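E3 19 kDa protein (Human adenovirus E serotype 4, PDB 5IRO) probably binds class I heavy chains through its lumenal domain and retains them in the endoplasmic reticulum, impairing their transport to the cell surface during early infection. Local coordinates at residues 38-50 and 58-72. Residues are numbered along the deposited sequence; the frame is centred on the assembly and turned at random.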
loop_
_atom_site.group_PDB
_atom_site.type_symbol
_atom_site.label_atom_id
_atom_site.label_comp_id
_atom_site.label_asym_id
_atom_site.label_seq_id
_atom_site.Cartn_x
_atom_site.Cartn_y
_atom_site.Cartn_z
ATOM N N GLU D 38 -6.827 -3.448 -28.334
ATOM C CA GLU D 38 -6.339 -3.705 -29.681
ATOM C C GLU D 38 -6.855 -2.617 -30.613
ATOM O O GLU D 38 -6.527 -2.582 -31.799
ATOM C CB GLU D 38 -6.810 -5.078 -30.162
ATOM C CG GLU D 38 -6.616 -6.194 -29.143
ATOM C CD GLU D 38 -7.830 -6.378 -28.250
ATOM O OE1 GLU D 38 -8.818 -5.636 -28.434
ATOM O OE2 GLU D 38 -7.797 -7.257 -27.365
ATOM N N CYS D 39 -7.664 -1.725 -30.052
ATOM C CA CYS D 39 -8.310 -0.661 -30.805
ATOM C C CYS D 39 -8.085 0.679 -30.109
ATOM O O CYS D 39 -8.175 0.768 -28.884
ATOM C CB CYS D 39 -9.815 -0.935 -30.914
ATOM S SG CYS D 39 -10.485 -1.310 -32.544
ATOM N N GLN D 40 -7.776 1.716 -30.883
ATOM C CA GLN D 40 -7.723 3.072 -30.348
ATOM C C GLN D 40 -9.057 3.719 -30.718
ATOM O O GLN D 40 -9.797 3.170 -31.537
ATOM C CB GLN D 40 -6.525 3.823 -30.955
ATOM C CG GLN D 40 -6.525 5.347 -30.811
ATOM C CD GLN D 40 -6.547 5.808 -29.363
ATOM O OE1 GLN D 40 -7.609 6.085 -28.806
ATOM N NE2 GLN D 40 -5.372 5.904 -28.752
ATOM N N SER D 41 -9.378 4.854 -30.100
ATOM C CA SER D 41 -10.587 5.617 -30.413
ATOM C C SER D 41 -11.879 4.916 -29.986
ATOM O O SER D 41 -12.951 5.522 -30.005
ATOM C CB SER D 41 -10.631 6.019 -31.892
ATOM O OG SER D 41 -9.498 6.798 -32.232
ATOM N N VAL D 42 -11.777 3.651 -29.589
ATOM C CA VAL D 42 -12.902 2.982 -28.952
ATOM C C VAL D 42 -13.037 3.602 -27.569
ATOM O O VAL D 42 -12.355 3.219 -26.618
ATOM C CB VAL D 42 -12.745 1.433 -28.911
ATOM C CG1 VAL D 42 -11.340 1.042 -28.501
ATOM C CG2 VAL D 42 -13.784 0.793 -27.990
ATOM N N ALA D 43 -13.920 4.588 -27.470
ATOM C CA ALA D 43 -14.026 5.376 -26.250
ATOM C C ALA D 43 -15.075 4.811 -25.310
ATOM O O ALA D 43 -16.185 4.499 -25.725
ATOM C CB ALA D 43 -14.347 6.826 -26.591
ATOM N N ILE D 44 -14.720 4.670 -24.038
ATOM C CA ILE D 44 -15.667 4.158 -23.057
ATOM C C ILE D 44 -16.100 5.281 -22.121
ATOM O O ILE D 44 -15.277 6.051 -21.624
ATOM C CB ILE D 44 -15.119 2.932 -22.274
ATOM C CG1 ILE D 44 -16.205 2.337 -21.372
ATOM C CG2 ILE D 44 -13.878 3.290 -21.472
ATOM C CD1 ILE D 44 -17.410 1.830 -22.126
ATOM N N GLN D 45 -17.406 5.388 -21.911
ATOM C CA GLN D 45 -17.953 6.404 -21.025
ATOM C C GLN D 45 -18.925 5.747 -20.056
ATOM O O GLN D 45 -19.698 4.875 -20.447
ATOM C CB GLN D 45 -18.652 7.484 -21.850
ATOM C CG GLN D 45 -19.608 8.383 -21.085
ATOM C CD GLN D 45 -19.090 9.798 -20.951
ATOM O OE1 GLN D 45 -18.274 10.249 -21.755
ATOM N NE2 GLN D 45 -19.567 10.512 -19.940
ATOM N N TYR D 46 -18.885 6.161 -18.795
ATOM C CA TYR D 46 -19.736 5.565 -17.772
ATOM C C TYR D 46 -20.670 6.621 -17.180
ATOM O O TYR D 46 -21.862 6.634 -17.485
ATOM C CB TYR D 46 -18.883 4.902 -16.682
ATOM C CG TYR D 46 -19.653 4.445 -15.460
ATOM C CD1 TYR D 46 -20.899 3.839 -15.580
ATOM C CD2 TYR D 46 -19.129 4.616 -14.186
ATOM C CE1 TYR D 46 -21.602 3.426 -14.465
ATOM C CE2 TYR D 46 -19.824 4.203 -13.065
ATOM C CZ TYR D 46 -21.059 3.609 -13.210
ATOM O OH TYR D 46 -21.754 3.196 -12.098
ATOM N N LYS D 47 -20.141 7.502 -16.337
ATOM C CA LYS D 47 -20.955 8.580 -15.782
ATOM C C LYS D 47 -20.736 9.869 -16.564
ATOM O O LYS D 47 -21.377 10.118 -17.587
ATOM C CB LYS D 47 -20.577 8.835 -14.320
ATOM C CG LYS D 47 -21.019 7.757 -13.338
ATOM C CD LYS D 47 -20.496 8.043 -11.931
ATOM C CE LYS D 47 -20.874 6.941 -10.948
ATOM N NZ LYS D 47 -20.154 7.072 -9.646
ATOM N N ASN D 48 -19.810 10.674 -16.062
ATOM C CA ASN D 48 -19.423 11.925 -16.687
ATOM C C ASN D 48 -17.925 11.845 -16.908
ATOM O O ASN D 48 -17.240 12.849 -17.107
ATOM C CB ASN D 48 -19.796 13.110 -15.799
ATOM C CG ASN D 48 -21.286 13.180 -15.522
ATOM O OD1 ASN D 48 -22.100 12.769 -16.347
ATOM N ND2 ASN D 48 -21.648 13.694 -14.353
ATOM N N LYS D 49 -17.434 10.611 -16.863
ATOM C CA LYS D 49 -16.021 10.318 -17.000
ATOM C C LYS D 49 -15.817 9.488 -18.256
ATOM O O LYS D 49 -16.510 8.495 -18.479
ATOM C CB LYS D 49 -15.510 9.563 -15.770
ATOM C CG LYS D 49 -14.115 8.976 -15.918
ATOM C CD LYS D 49 -13.715 8.210 -14.666
ATOM C CE LYS D 49 -12.295 7.682 -14.764
ATOM N NZ LYS D 49 -11.845 7.076 -13.480
ATOM N N THR D 50 -14.851 9.898 -19.068
ATOM C CA THR D 50 -14.545 9.222 -20.315
ATOM C C THR D 50 -13.109 8.748 -20.202
ATOM O O THR D 50 -12.224 9.534 -19.869
ATOM C CB THR D 50 -14.641 10.185 -21.516
ATOM O OG1 THR D 50 -13.325 10.562 -21.937
ATOM C CG2 THR D 50 -15.422 11.438 -21.142
ATOM N N THR D 58 -16.861 4.158 -9.572
ATOM C CA THR D 58 -17.539 3.569 -8.427
ATOM C C THR D 58 -19.039 3.538 -8.643
ATOM O O THR D 58 -19.577 4.338 -9.408
ATOM C CB THR D 58 -17.279 4.367 -7.142
ATOM O OG1 THR D 58 -16.128 5.205 -7.317
ATOM C CG2 THR D 58 -17.079 3.430 -5.960
ATOM N N TRP D 59 -19.719 2.611 -7.974
ATOM C CA TRP D 59 -21.178 2.613 -8.003
ATOM C C TRP D 59 -21.793 2.696 -6.608
ATOM O O TRP D 59 -21.403 1.966 -5.694
ATOM C CB TRP D 59 -21.726 1.402 -8.763
ATOM C CG TRP D 59 -23.210 1.470 -8.978
ATOM C CD1 TRP D 59 -23.867 2.047 -10.027
ATOM C CD2 TRP D 59 -24.221 0.920 -8.126
ATOM N NE1 TRP D 59 -25.225 1.902 -9.871
ATOM C CE2 TRP D 59 -25.468 1.211 -8.713
ATOM C CE3 TRP D 59 -24.192 0.214 -6.920
ATOM C CZ2 TRP D 59 -26.674 0.819 -8.135
ATOM C CZ3 TRP D 59 -25.388 -0.174 -6.348
ATOM C CH2 TRP D 59 -26.611 0.131 -6.954
ATOM N N GLN D 60 -22.751 3.609 -6.465
ATOM C CA GLN D 60 -23.562 3.740 -5.258
ATOM C C GLN D 60 -25.014 3.906 -5.715
ATOM O O GLN D 60 -25.251 4.231 -6.878
ATOM C CB GLN D 60 -23.110 4.941 -4.411
ATOM C CG GLN D 60 -23.438 6.311 -4.998
ATOM C CD GLN D 60 -23.005 7.459 -4.096
ATOM O OE1 GLN D 60 -22.827 7.284 -2.891
ATOM N NE2 GLN D 60 -22.851 8.645 -4.676
ATOM N N PRO D 61 -25.989 3.663 -4.817
ATOM C CA PRO D 61 -27.408 3.824 -5.160
ATOM C C PRO D 61 -27.707 5.156 -5.841
ATOM O O PRO D 61 -27.472 6.213 -5.257
ATOM C CB PRO D 61 -28.100 3.757 -3.799
ATOM C CG PRO D 61 -27.233 2.861 -2.998
ATOM C CD PRO D 61 -25.821 3.132 -3.452
ATOM N N GLY D 62 -28.208 5.094 -7.071
ATOM C CA GLY D 62 -28.503 6.290 -7.839
ATOM C C GLY D 62 -27.587 6.444 -9.040
ATOM O O GLY D 62 -27.963 7.047 -10.046
ATOM N N ASP D 63 -26.383 5.888 -8.934
ATOM C CA ASP D 63 -25.384 5.976 -9.998
ATOM C C ASP D 63 -25.808 5.185 -11.242
ATOM O O ASP D 63 -26.580 4.230 -11.135
ATOM C CB ASP D 63 -24.021 5.514 -9.467
ATOM C CG ASP D 63 -23.460 6.455 -8.416
ATOM O OD1 ASP D 63 -24.220 7.315 -7.921
ATOM O OD2 ASP D 63 -22.262 6.336 -8.085
ATOM N N PRO D 64 -25.299 5.580 -12.426
ATOM C CA PRO D 64 -25.786 5.034 -13.699
ATOM C C PRO D 64 -25.622 3.525 -13.827
ATOM O O PRO D 64 -24.739 2.932 -13.207
ATOM C CB PRO D 64 -24.899 5.734 -14.737
ATOM C CG PRO D 64 -24.460 6.984 -14.073
ATOM C CD PRO D 64 -24.276 6.619 -12.638
ATOM N N GLU D 65 -26.487 2.917 -14.633
ATOM C CA GLU D 65 -26.462 1.481 -14.853
ATOM C C GLU D 65 -26.398 1.201 -16.341
ATOM O O GLU D 65 -26.763 0.123 -16.812
ATOM C CB GLU D 65 -27.692 0.840 -14.229
ATOM C CG GLU D 65 -27.720 0.985 -12.727
ATOM C CD GLU D 65 -29.096 0.782 -12.160
ATOM O OE1 GLU D 65 -30.067 0.801 -12.945
ATOM O OE2 GLU D 65 -29.201 0.585 -10.932
ATOM N N TRP D 66 -25.934 2.205 -17.071
ATOM C CA TRP D 66 -25.689 2.083 -18.492
ATOM C C TRP D 66 -24.353 2.753 -18.775
ATOM O O TRP D 66 -23.872 3.558 -17.976
ATOM C CB TRP D 66 -26.836 2.734 -19.267
ATOM C CG TRP D 66 -27.046 4.179 -18.943
ATOM C CD1 TRP D 66 -28.009 4.706 -18.129
ATOM C CD2 TRP D 66 -26.351 5.291 -19.510
ATOM N NE1 TRP D 66 -27.910 6.075 -18.105
ATOM C CE2 TRP D 66 -26.905 6.461 -18.954
ATOM C CE3 TRP D 66 -25.296 5.413 -20.420
ATOM C CZ2 TRP D 66 -26.440 7.731 -19.276
ATOM C CZ3 TRP D 66 -24.837 6.671 -20.736
ATOM C CH2 TRP D 66 -25.408 7.813 -20.169
ATOM N N TYR D 67 -23.759 2.431 -19.916
ATOM C CA TYR D 67 -22.505 3.043 -20.330
ATOM C C TYR D 67 -22.423 3.103 -21.848
ATOM O O TYR D 67 -22.985 2.255 -22.538
ATOM C CB TYR D 67 -21.309 2.298 -19.720
ATOM C CG TYR D 67 -21.226 0.825 -20.067
ATOM C CD1 TYR D 67 -20.316 0.360 -21.006
ATOM C CD2 TYR D 67 -22.059 -0.101 -19.450
ATOM C CE1 TYR D 67 -20.237 -0.982 -21.322
ATOM C CE2 TYR D 67 -21.988 -1.444 -19.759
ATOM C CZ TYR D 67 -21.077 -1.880 -20.695
ATOM O OH TYR D 67 -21.005 -3.219 -21.005
ATOM N N THR D 68 -21.715 4.102 -22.366
ATOM C CA THR D 68 -21.650 4.306 -23.807
ATOM C C THR D 68 -20.314 3.860 -24.374
ATOM O O THR D 68 -19.263 4.070 -23.760
ATOM C CB THR D 68 -21.877 5.785 -24.193
ATOM O OG1 THR D 68 -20.959 6.622 -23.487
ATOM C CG2 THR D 68 -23.285 6.208 -23.868
ATOM N N VAL D 69 -20.363 3.247 -25.552
ATOM C CA VAL D 69 -19.153 2.834 -26.250
ATOM C C VAL D 69 -19.112 3.480 -27.633
ATOM O O VAL D 69 -19.957 3.217 -28.488
ATOM C CB VAL D 69 -19.033 1.285 -26.354
ATOM C CG1 VAL D 69 -20.329 0.656 -26.852
ATOM C CG2 VAL D 69 -17.846 0.888 -27.227
ATOM N N SER D 70 -18.128 4.350 -27.834
ATOM C CA SER D 70 -17.987 5.062 -29.092
ATOM C C SER D 70 -17.034 4.269 -29.968
ATOM O O SER D 70 -15.866 4.084 -29.612
ATOM C CB SER D 70 -17.450 6.476 -28.857
ATOM O OG SER D 70 -18.221 7.172 -27.891
ATOM N N VAL D 71 -17.535 3.802 -31.109
ATOM C CA VAL D 71 -16.738 2.973 -32.010
ATOM C C VAL D 71 -16.970 3.300 -33.483
ATOM O O VAL D 71 -18.107 3.332 -33.947
ATOM C CB VAL D 71 -17.021 1.470 -31.789
ATOM C CG1 VAL D 71 -16.253 0.952 -30.590
ATOM C CG2 VAL D 71 -18.512 1.220 -31.624
ATOM N N PRO D 72 -15.876 3.524 -34.227
ATOM C CA PRO D 72 -15.928 3.815 -35.664
ATOM C C PRO D 72 -16.362 2.609 -36.491
ATOM O O PRO D 72 -16.003 1.475 -36.170
ATOM C CB PRO D 72 -14.478 4.185 -35.991
ATOM C CG PRO D 72 -13.672 3.471 -34.956
ATOM C CD PRO D 72 -14.497 3.555 -33.710
#
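K47 and D63 meet where two chain segments part company, and their salt bridge shows how a long side chain can extend a strand pairing past its last backbone bond. Extended beyond CG, K47 runs over the ring of P64, its CG 3.5 Å from P64 CD, and carries NZ to 2.7 Å from D63 OD2, from above the carboxylate plane. The same ammonium donates to the carbonyl of T58, NZ to O 2.8 Å, so one charge ties both limbs of the loop holding the Q60–D63 type II turn. With chi1 at 171°, Y46 swings its ring out toward P64 and T58, K47 CG over one face near the rim and T58 O at the edge in plane; its OH donates to P64 O at 3.2 Å and lies at the edge of the W59 indole. W59 NE1 also donates to D63 O, well above its carbonyl plane, and F87 meets both rings.

Farther back, strand 43–45 is within this chain the margin of a three-stranded antiparallel sheet (66–72 central, 78–84 beyond) of the E3-19K lumenal domain. Two hydrogen-bonded pairs, A43 with S70 and Q45 with T68, flank the non-hydrogen-bonded pair I44–V69. Q45 and T68 lie side by side on the face of A43 and S70; the Q45 side chain, bent at chi2 (110°), reaches forward so that NE2 donates to K47 O, while S70 OG turns to T80. I44 CD1 comes to the edge of the Y67 ring, 3.4 Å from Y67 CD1, and both residues pack against I33 of the second sheet. At the end away from K47, V42 CG2 lies 3.6 Å from V71 CG1.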